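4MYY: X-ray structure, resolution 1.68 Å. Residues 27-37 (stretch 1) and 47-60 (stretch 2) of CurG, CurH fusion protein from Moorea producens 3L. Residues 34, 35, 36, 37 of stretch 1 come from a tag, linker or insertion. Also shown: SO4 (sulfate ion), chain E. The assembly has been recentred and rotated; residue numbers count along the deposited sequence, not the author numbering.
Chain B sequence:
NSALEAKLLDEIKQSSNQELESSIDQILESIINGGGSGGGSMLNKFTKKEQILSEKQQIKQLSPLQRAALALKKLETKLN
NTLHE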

# COMPACT_ATOMS: atom_id res chain seq x y z
N ILE B 27 -0.86 6.13 -6.60
CA ILE B 27 -1.50 4.84 -6.37
C ILE B 27 -2.79 5.08 -5.59
O ILE B 27 -3.85 4.55 -5.93
CB ILE B 27 -0.56 3.79 -5.72
CG1 ILE B 27 0.26 3.10 -6.81
CG2 ILE B 27 -1.34 2.67 -5.04
CD1 ILE B 27 1.57 3.75 -7.15
N LEU B 28 -2.73 5.93 -4.58
CA LEU B 28 -3.92 6.25 -3.83
C LEU B 28 -5.05 6.82 -4.70
O LEU B 28 -6.20 6.40 -4.58
CB LEU B 28 -3.57 7.22 -2.70
CG LEU B 28 -4.57 7.33 -1.59
CD1 LEU B 28 -4.99 5.98 -1.02
CD2 LEU B 28 -3.83 8.14 -0.53
N GLU B 29 -4.71 7.75 -5.59
CA GLU B 29 -5.65 8.30 -6.56
C GLU B 29 -6.32 7.22 -7.39
O GLU B 29 -7.53 7.26 -7.63
CB GLU B 29 -4.90 9.19 -7.55
CG GLU B 29 -4.73 10.64 -7.19
CD GLU B 29 -4.44 11.46 -8.44
OE1 GLU B 29 -3.60 11.05 -9.29
OE2 GLU B 29 -5.09 12.52 -8.58
N SER B 30 -5.51 6.26 -7.85
CA SER B 30 -5.96 5.21 -8.75
C SER B 30 -6.98 4.33 -8.05
O SER B 30 -7.93 3.86 -8.66
CB SER B 30 -4.77 4.41 -9.31
OG SER B 30 -4.23 3.51 -8.35
N ILE B 31 -6.80 4.15 -6.74
CA ILE B 31 -7.74 3.44 -5.88
C ILE B 31 -9.06 4.22 -5.71
O ILE B 31 -10.15 3.67 -5.92
CB ILE B 31 -7.06 3.11 -4.51
CG1 ILE B 31 -5.87 2.16 -4.72
CG2 ILE B 31 -8.06 2.51 -3.54
CD1 ILE B 31 -4.96 1.99 -3.53
N ILE B 32 -8.98 5.49 -5.34
CA ILE B 32 -10.17 6.31 -5.12
C ILE B 32 -11.04 6.35 -6.38
O ILE B 32 -12.27 6.22 -6.31
CB ILE B 32 -9.76 7.75 -4.70
CG1 ILE B 32 -9.10 7.73 -3.32
CG2 ILE B 32 -10.95 8.69 -4.70
CD1 ILE B 32 -8.21 8.93 -3.12
N ASN B 33 -10.38 6.49 -7.54
CA ASN B 33 -11.09 6.68 -8.81
C ASN B 33 -11.56 5.39 -9.47
O ASN B 33 -12.30 5.42 -10.46
CB ASN B 33 -10.21 7.47 -9.77
CG ASN B 33 -10.10 8.93 -9.40
OD1 ASN B 33 -11.08 9.56 -9.00
ND2 ASN B 33 -8.91 9.49 -9.56
N GLY B 34 -11.15 4.25 -8.91
CA GLY B 34 -11.35 2.94 -9.52
C GLY B 34 -12.75 2.36 -9.70
O GLY B 34 -12.89 1.31 -10.32
N GLY B 35 -13.79 3.03 -9.19
CA GLY B 35 -15.16 2.51 -9.27
C GLY B 35 -16.00 2.93 -10.49
O GLY B 35 -15.47 3.45 -11.49
N GLY B 36 -17.31 2.70 -10.39
CA GLY B 36 -18.26 3.02 -11.46
C GLY B 36 -18.96 4.36 -11.32
O GLY B 36 -18.55 5.22 -10.52
N SER B 37 -20.03 4.54 -12.11
CA SER B 37 -20.78 5.81 -12.17
C SER B 37 -21.56 6.07 -10.86
O SER B 37 -21.88 7.23 -10.54
CB SER B 37 -21.73 5.82 -13.37
OG SER B 37 -21.00 5.71 -14.60
N THR B 47 -24.31 11.80 -5.97
CA THR B 47 -23.91 11.36 -4.64
C THR B 47 -22.50 10.73 -4.64
O THR B 47 -21.67 11.07 -3.79
CB THR B 47 -24.94 10.40 -4.02
OG1 THR B 47 -26.23 11.04 -4.00
CG2 THR B 47 -24.54 10.04 -2.61
N LYS B 48 -22.24 9.87 -5.62
CA LYS B 48 -20.92 9.28 -5.84
C LYS B 48 -19.86 10.38 -6.03
O LYS B 48 -18.79 10.32 -5.41
CB LYS B 48 -20.95 8.33 -7.05
CG LYS B 48 -19.69 7.49 -7.26
CD LYS B 48 -19.23 6.85 -5.96
CE LYS B 48 -18.81 5.39 -6.14
NZ LYS B 48 -17.70 5.16 -7.12
N LYS B 49 -20.15 11.35 -6.90
CA LYS B 49 -19.21 12.46 -7.13
C LYS B 49 -18.83 13.16 -5.81
O LYS B 49 -17.65 13.44 -5.55
CB LYS B 49 -19.78 13.45 -8.14
CG LYS B 49 -18.91 14.68 -8.41
CD LYS B 49 -19.64 15.68 -9.31
CE LYS B 49 -18.92 17.01 -9.37
NZ LYS B 49 -17.75 17.00 -10.30
N GLU B 50 -19.83 13.43 -4.97
CA GLU B 50 -19.59 14.22 -3.76
C GLU B 50 -18.81 13.42 -2.74
O GLU B 50 -17.96 13.96 -2.03
CB GLU B 50 -20.90 14.75 -3.17
CG GLU B 50 -21.65 15.68 -4.13
CD GLU B 50 -20.83 16.91 -4.53
OE1 GLU B 50 -19.97 17.34 -3.74
OE2 GLU B 50 -21.05 17.42 -5.65
N GLN B 51 -19.08 12.12 -2.70
CA GLN B 51 -18.31 11.21 -1.85
C GLN B 51 -16.84 11.20 -2.18
O GLN B 51 -16.01 11.31 -1.28
CB GLN B 51 -18.89 9.81 -1.91
CG GLN B 51 -20.13 9.74 -1.02
CD GLN B 51 -20.83 8.40 -1.08
OE1 GLN B 51 -20.90 7.76 -2.14
NE2 GLN B 51 -21.35 7.97 0.05
N ILE B 52 -16.52 11.12 -3.47
CA ILE B 52 -15.13 11.07 -3.94
C ILE B 52 -14.45 12.40 -3.66
O ILE B 52 -13.31 12.45 -3.20
CB ILE B 52 -15.04 10.68 -5.43
CG1 ILE B 52 -15.53 9.24 -5.63
CG2 ILE B 52 -13.63 10.85 -5.98
CD1 ILE B 52 -15.68 8.81 -7.08
N LEU B 53 -15.16 13.50 -3.93
CA LEU B 53 -14.64 14.82 -3.58
C LEU B 53 -14.33 14.92 -2.08
O LEU B 53 -13.30 15.47 -1.70
CB LEU B 53 -15.63 15.90 -4.03
CG LEU B 53 -15.72 16.21 -5.53
CD1 LEU B 53 -16.79 17.28 -5.75
CD2 LEU B 53 -14.38 16.71 -6.05
N SER B 54 -15.20 14.37 -1.23
CA SER B 54 -14.94 14.39 0.22
C SER B 54 -13.69 13.58 0.57
O SER B 54 -12.85 14.04 1.36
CB SER B 54 -16.12 13.84 1.00
OG SER B 54 -15.79 13.83 2.37
N GLU B 55 -13.58 12.38 0.00
CA GLU B 55 -12.36 11.54 0.19
C GLU B 55 -11.10 12.29 -0.26
O GLU B 55 -10.09 12.33 0.45
CB GLU B 55 -12.47 10.21 -0.54
CG GLU B 55 -13.63 9.35 -0.07
CD GLU B 55 -13.80 8.07 -0.85
OE1 GLU B 55 -12.98 7.78 -1.75
OE2 GLU B 55 -14.76 7.33 -0.55
N LYS B 56 -11.14 12.90 -1.44
CA LYS B 56 -9.99 13.66 -1.92
C LYS B 56 -9.62 14.81 -0.99
O LYS B 56 -8.44 15.07 -0.76
CB LYS B 56 -10.23 14.18 -3.33
CG LYS B 56 -10.09 13.09 -4.38
CD LYS B 56 -10.32 13.69 -5.75
CE LYS B 56 -10.69 12.64 -6.78
NZ LYS B 56 -9.61 11.65 -7.00
N GLN B 57 -10.63 15.51 -0.47
CA GLN B 57 -10.42 16.61 0.47
C GLN B 57 -9.73 16.10 1.73
O GLN B 57 -8.78 16.72 2.23
CB GLN B 57 -11.76 17.31 0.80
CG GLN B 57 -11.66 18.37 1.90
CD GLN B 57 -10.74 19.53 1.56
OE1 GLN B 57 -10.94 20.22 0.56
NE2 GLN B 57 -9.72 19.74 2.39
N GLN B 58 -10.20 14.96 2.25
CA GLN B 58 -9.64 14.42 3.46
C GLN B 58 -8.20 14.00 3.24
O GLN B 58 -7.32 14.27 4.06
CB GLN B 58 -10.47 13.24 3.92
CG GLN B 58 -11.86 13.64 4.43
CD GLN B 58 -12.66 12.41 4.77
OE1 GLN B 58 -12.36 11.70 5.74
NE2 GLN B 58 -13.64 12.11 3.96
N ILE B 59 -7.97 13.34 2.11
CA ILE B 59 -6.62 12.86 1.79
C ILE B 59 -5.62 14.01 1.66
O ILE B 59 -4.48 13.88 2.09
CB ILE B 59 -6.66 12.00 0.51
CG1 ILE B 59 -7.31 10.66 0.85
CG2 ILE B 59 -5.26 11.81 -0.04
CD1 ILE B 59 -7.80 9.91 -0.36
N LYS B 60 -6.07 15.12 1.06
CA LYS B 60 -5.24 16.31 0.90
C LYS B 60 -4.69 16.83 2.24
O LYS B 60 -3.59 17.39 2.31
CB LYS B 60 -6.08 17.39 0.21
CG LYS B 60 -5.33 18.65 -0.15
CD LYS B 60 -6.14 19.51 -1.10
CE LYS B 60 -7.35 20.14 -0.41
NZ LYS B 60 -8.21 20.87 -1.38
S SO4 E . -19.99 1.51 -8.46
O1 SO4 E . -20.60 0.57 -7.49
O2 SO4 E . -20.13 2.90 -7.97
O3 SO4 E . -20.66 1.39 -9.78
O4 SO4 E . -18.55 1.19 -8.60
O HOH W 1 -8.02 12.06 -9.24
O HOH W 2 -14.64 5.48 -7.65
O HOH W 3 -16.30 6.51 -9.65

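The two helices run nearly antiparallel, at 160°, with their axes 11.3 Å apart at closest approach, and the stretches bury 460 Å² between them. Leu 28, buried, points toward stretch 2 and sets CD2 4.0 Å from Ile 59 CG2, an apolar contact. Glu 29 leaves its helix sideways, but its carboxylate reaches nearer: OE2 accepts a hydrogen bond from water 1 (3.0 Å), which in turn accepts from Lys 56 NZ (2.8 Å).

Ile 32 is the centre of the packing, with 104 Å² covered. Its side chain (chi1 m, chi2 t) is a knob among Ile 52, Glu 55, Lys 56 and Ile 59, and its CG2 lies 3.7 Å from Ile 52 CG2. A branched, apolar side chain suits this hole. Ile 32 CG2 is 3.7 Å from Glu 55 OE1, which is buried here without a polar partner.

Asn 33 also starts sideways, yet its OD1 accepts a hydrogen bond from Lys 56 NZ at 3.2 Å, the one direct hydrogen bond across the contact.

In the engineered linker, water 2 joins Gly 35 N (3.0 Å) and Ile 32 O (2.8 Å) to Lys 48 NZ, the last link weak (3.1 Å). Gly 36 N donates to sulfate O4 (2.6 Å), and Ser 37 O approaches Lys 48 CB at 3.8 Å.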